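Local coordinates for protein putative hydrolase (Shewanella frigidimarina, PDB 3LHO) that probably acts as an iron-dependent dioxygenase of the 2-oxoadipate dioxygenase/decarboxylase family, within the wider glyoxalase clan, at residues 64-69 with 84-89. Sequence-based numbering, arbitrary orientation. Where two conformers were deposited one is given.
Sequences IGYVDS and FEHPDP. With GOL (glycerol), chain G.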
ATOM      1  N   ILE A  64     -11.369  -9.803  11.656  1.00 20.94           N
ATOM      2  CA  ILE A  64     -12.391  -8.798  11.938  1.00 20.22           C
ATOM      3  C   ILE A  64     -13.380  -8.655  10.761  1.00 20.92           C
ATOM      4  O   ILE A  64     -13.958  -7.573  10.536  1.00 21.59           O
ATOM      5  CB  ILE A  64     -11.765  -7.430  12.275  1.00 21.26           C
ATOM      6  CG1 ILE A  64     -10.812  -6.940  11.150  1.00 21.84           C
ATOM      7  CG2 ILE A  64     -11.000  -7.503  13.615  1.00 25.91           C
ATOM      8  CD1 ILE A  64     -10.302  -5.568  11.362  1.00 23.77           C
ATOM      9  N   GLY A  65     -13.515  -9.713   9.968  1.00 20.15           N
ATOM     10  CA  GLY A  65     -14.570  -9.785   8.966  1.00 19.29           C
ATOM     11  C   GLY A  65     -14.235  -9.722   7.499  1.00 20.40           C
ATOM     12  O   GLY A  65     -15.117  -9.927   6.687  1.00 18.17           O
ATOM     13  N   TYR A  66     -12.974  -9.455   7.141  1.00 17.63           N
ATOM     14  CA  TYR A  66     -12.605  -9.470   5.731  1.00 15.19           C
ATOM     15  C   TYR A  66     -12.647 -10.859   5.166  1.00 15.46           C
ATOM     16  O   TYR A  66     -12.335 -11.847   5.828  1.00 16.01           O
ATOM     17  CB  TYR A  66     -11.209  -8.819   5.511  1.00 14.91           C
ATOM     18  CG  TYR A  66     -11.248  -7.313   5.477  1.00 15.04           C
ATOM     19  CD1 TYR A  66     -11.268  -6.534   6.654  1.00 13.58           C
ATOM     20  CD2 TYR A  66     -11.321  -6.643   4.262  1.00 17.93           C
ATOM     21  CE1 TYR A  66     -11.338  -5.097   6.572  1.00 16.21           C
ATOM     22  CE2 TYR A  66     -11.376  -5.248   4.184  1.00 11.83           C
ATOM     23  CZ  TYR A  66     -11.411  -4.474   5.330  1.00 14.63           C
ATOM     24  OH  TYR A  66     -11.499  -3.093   5.150  1.00 14.01           O
ATOM     25  N   VAL A  67     -12.988 -10.941   3.898  1.00 16.85           N
ATOM     26  CA  VAL A  67     -13.130 -12.199   3.203  0.50 17.69           C
ATOM     27  C   VAL A  67     -12.219 -12.182   1.981  1.00 18.05           C
ATOM     28  O   VAL A  67     -12.174 -11.187   1.268  1.00 17.41           O
ATOM     29  CB  VAL A  67     -14.581 -12.403   2.748  0.50 19.27           C
ATOM     30  CG1 VAL A  67     -14.718 -13.699   1.921  0.50 13.73           C
ATOM     31  CG2 VAL A  67     -15.536 -12.391   3.978  0.50 20.65           C
ATOM     32  N   ASP A  68     -11.510 -13.281   1.774  1.00 18.12           N
ATOM     33  CA  ASP A  68     -10.691 -13.514   0.609  1.00 19.28           C
ATOM     34  C   ASP A  68     -11.529 -13.360  -0.654  1.00 18.45           C
ATOM     35  O   ASP A  68     -12.508 -14.058  -0.806  1.00 19.96           O
ATOM     36  CB  ASP A  68     -10.118 -14.935   0.738  1.00 22.10           C
ATOM     37  CG  ASP A  68      -9.159 -15.275  -0.351  1.00 28.12           C
ATOM     38  OD1 ASP A  68      -8.930 -14.432  -1.273  1.00 33.48           O
ATOM     39  OD2 ASP A  68      -8.619 -16.393  -0.266  1.00 26.03           O
ATOM     40  N   SER A  69     -11.151 -12.446  -1.544  1.00 16.27           N
ATOM     41  CA  SER A  69     -11.980 -12.031  -2.665  1.00 18.61           C
ATOM     42  C   SER A  69     -11.269 -12.008  -4.019  1.00 20.64           C
ATOM     43  O   SER A  69     -11.900 -11.683  -5.007  1.00 22.29           O
ATOM     44  CB  SER A  69     -12.591 -10.639  -2.402  1.00 20.10           C
ATOM     45  OG  SER A  69     -13.441 -10.655  -1.253  1.00 23.06           O
ATOM     46  N   PHE A  84      -8.937  -8.557  -0.245  1.00 14.33           N
ATOM     47  CA  PHE A  84      -9.948  -8.894   0.742  1.00 14.98           C
ATOM     48  C   PHE A  84     -11.006  -7.792   0.797  1.00 14.45           C
ATOM     49  O   PHE A  84     -10.681  -6.603   0.666  1.00 14.96           O
ATOM     50  CB  PHE A  84      -9.309  -9.095   2.140  1.00 17.73           C
ATOM     51  CG  PHE A  84      -8.199 -10.106   2.151  1.00 16.82           C
ATOM     52  CD1 PHE A  84      -6.920  -9.748   1.692  1.00 16.98           C
ATOM     53  CD2 PHE A  84      -8.425 -11.402   2.560  1.00 16.31           C
ATOM     54  CE1 PHE A  84      -5.903 -10.672   1.643  1.00 16.83           C
ATOM     55  CE2 PHE A  84      -7.399 -12.360   2.529  1.00 15.69           C
ATOM     56  CZ  PHE A  84      -6.125 -11.982   2.072  1.00 13.76           C
ATOM     57  N   GLU A  85     -12.259  -8.214   1.010  1.00 16.70           N
ATOM     58  CA  GLU A  85     -13.423  -7.344   1.085  1.00 16.16           C
ATOM     59  C   GLU A  85     -14.185  -7.536   2.402  1.00 17.71           C
ATOM     60  O   GLU A  85     -14.238  -8.662   2.942  1.00 16.66           O
ATOM     61  CB  GLU A  85     -14.371  -7.648  -0.067  1.00 18.47           C
ATOM     62  CG  GLU A  85     -13.776  -7.264  -1.418  1.00 17.13           C
ATOM     63  CD  GLU A  85     -14.661  -7.621  -2.595  1.00 25.52           C
ATOM     64  OE1 GLU A  85     -15.834  -8.020  -2.382  1.00 26.21           O
ATOM     65  OE2 GLU A  85     -14.153  -7.514  -3.742  1.00 25.23           O
ATOM     66  N   HIS A  86     -14.706  -6.421   2.925  1.00 17.83           N
ATOM     67  CA  HIS A  86     -15.447  -6.389   4.188  1.00 19.14           C
ATOM     68  C   HIS A  86     -16.957  -6.266   3.845  1.00 20.48           C
ATOM     69  O   HIS A  86     -17.310  -5.714   2.780  1.00 19.46           O
ATOM     70  CB  HIS A  86     -14.965  -5.218   5.037  1.00 20.09           C
ATOM     71  CG  HIS A  86     -15.482  -5.216   6.434  1.00 18.00           C
ATOM     72  ND1 HIS A  86     -16.710  -4.693   6.771  1.00 17.98           N
ATOM     73  CD2 HIS A  86     -14.932  -5.666   7.590  1.00 29.60           C
ATOM     74  CE1 HIS A  86     -16.895  -4.810   8.079  1.00 24.58           C
ATOM     75  NE2 HIS A  86     -15.830  -5.400   8.602  1.00 24.57           N
ATOM     76  N   PRO A  87     -17.837  -6.835   4.694  1.00 20.31           N
ATOM     77  CA  PRO A  87     -19.295  -6.737   4.392  1.00 18.90           C
ATOM     78  C   PRO A  87     -19.844  -5.296   4.357  1.00 19.37           C
ATOM     79  O   PRO A  87     -20.854  -5.032   3.693  1.00 18.03           O
ATOM     80  CB  PRO A  87     -19.962  -7.559   5.507  1.00 22.30           C
ATOM     81  CG  PRO A  87     -18.871  -7.943   6.485  1.00 25.25           C
ATOM     82  CD  PRO A  87     -17.553  -7.817   5.771  1.00 19.01           C
ATOM     83  N   ASP A  88     -19.193  -4.385   5.079  1.00 17.01           N
ATOM     84  CA  ASP A  88     -19.507  -2.955   5.032  1.00 17.99           C
ATOM     85  C   ASP A  88     -18.789  -2.267   3.854  1.00 20.24           C
ATOM     86  O   ASP A  88     -17.537  -2.138   3.847  1.00 15.93           O
ATOM     87  CB  ASP A  88     -19.077  -2.330   6.346  1.00 18.74           C
ATOM     88  CG  ASP A  88     -19.378  -0.836   6.446  1.00 23.15           C
ATOM     89  OD1 ASP A  88     -19.851  -0.207   5.491  1.00 21.76           O
ATOM     90  OD2 ASP A  88     -19.069  -0.292   7.509  1.00 30.63           O
ATOM     91  N   PRO A  89     -19.565  -1.794   2.866  1.00 20.25           N
ATOM     92  CA  PRO A  89     -18.957  -1.162   1.675  1.00 20.18           C
ATOM     93  C   PRO A  89     -18.204   0.134   1.946  1.00 18.22           C
ATOM     94  O   PRO A  89     -17.413   0.538   1.118  1.00 22.14           O
ATOM     95  CB  PRO A  89     -20.160  -0.902   0.764  1.00 22.15           C
ATOM     96  CG  PRO A  89     -21.265  -0.661   1.716  1.00 21.68           C
ATOM     97  CD  PRO A  89     -21.040  -1.676   2.831  1.00 22.01           C
TER
HETATM   98  C1  GOL G 272     -17.501  -9.271  11.604  1.00 60.74           C
HETATM   99  O1  GOL G 272     -18.265  -9.840  10.551  1.00 60.86           O
HETATM  100  C2  GOL G 272     -17.834  -7.782  11.718  1.00 59.86           C
HETATM  101  O2  GOL G 272     -18.188  -7.324  10.430  1.00 50.34           O
HETATM  102  C3  GOL G 272     -16.708  -6.964  12.401  1.00 61.03           C
HETATM  103  O3  GOL G 272     -16.080  -5.972  11.583  1.00 53.04           O
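The open end of the beta hairpin formed by strands 67-74 and 79-85, at the border of the mixed sheet, is where Val-67 meets Glu-85 as an antiparallel hydrogen-bonded pair. Val-67 N donates to Glu-85 O (2.8 Å), and Glu-85 N returns a bond to Val-67 O (3.0 Å, 165° at the hydrogen). Just beyond the pair, the side chains of His-86 and Tyr-66 cross at about a right angle: His-86 CB rests over one face of the phenol, 3.7 Å from the ring centroid, while the imidazole edge turns toward that face in a T-shaped stack with planes at 62°. A flat, broad tyrosine suits this place, since its CD2 also reaches Phe-84 CB, the ring packs on Val-6 and Phe-10 of helix 6-20, and its OH bonds to Pro-92 O. An alanine in place of Tyr-66 would probably open a gap beneath His-86 CB and leave Pro-92 O without this hydroxyl donor. Histidine offers both a CB for the ring face and NE2, which donates to O3 of a glycerol, probably from the crystallisation liquor; O3 in turn donates to Ile-64 O. Gly-65 suits the bend before the strand, where a CB would be jammed against Ile-64 O. Farther along strand 67-74, Ser-69 OG lies against Glu-85 CB (3.4 Å); this short hydroxyl, anti to its own carbonyl carbon (chi1 -62°), reaches back to Val-67 O as a second donor, 2.9 Å away and above the carbonyl plane.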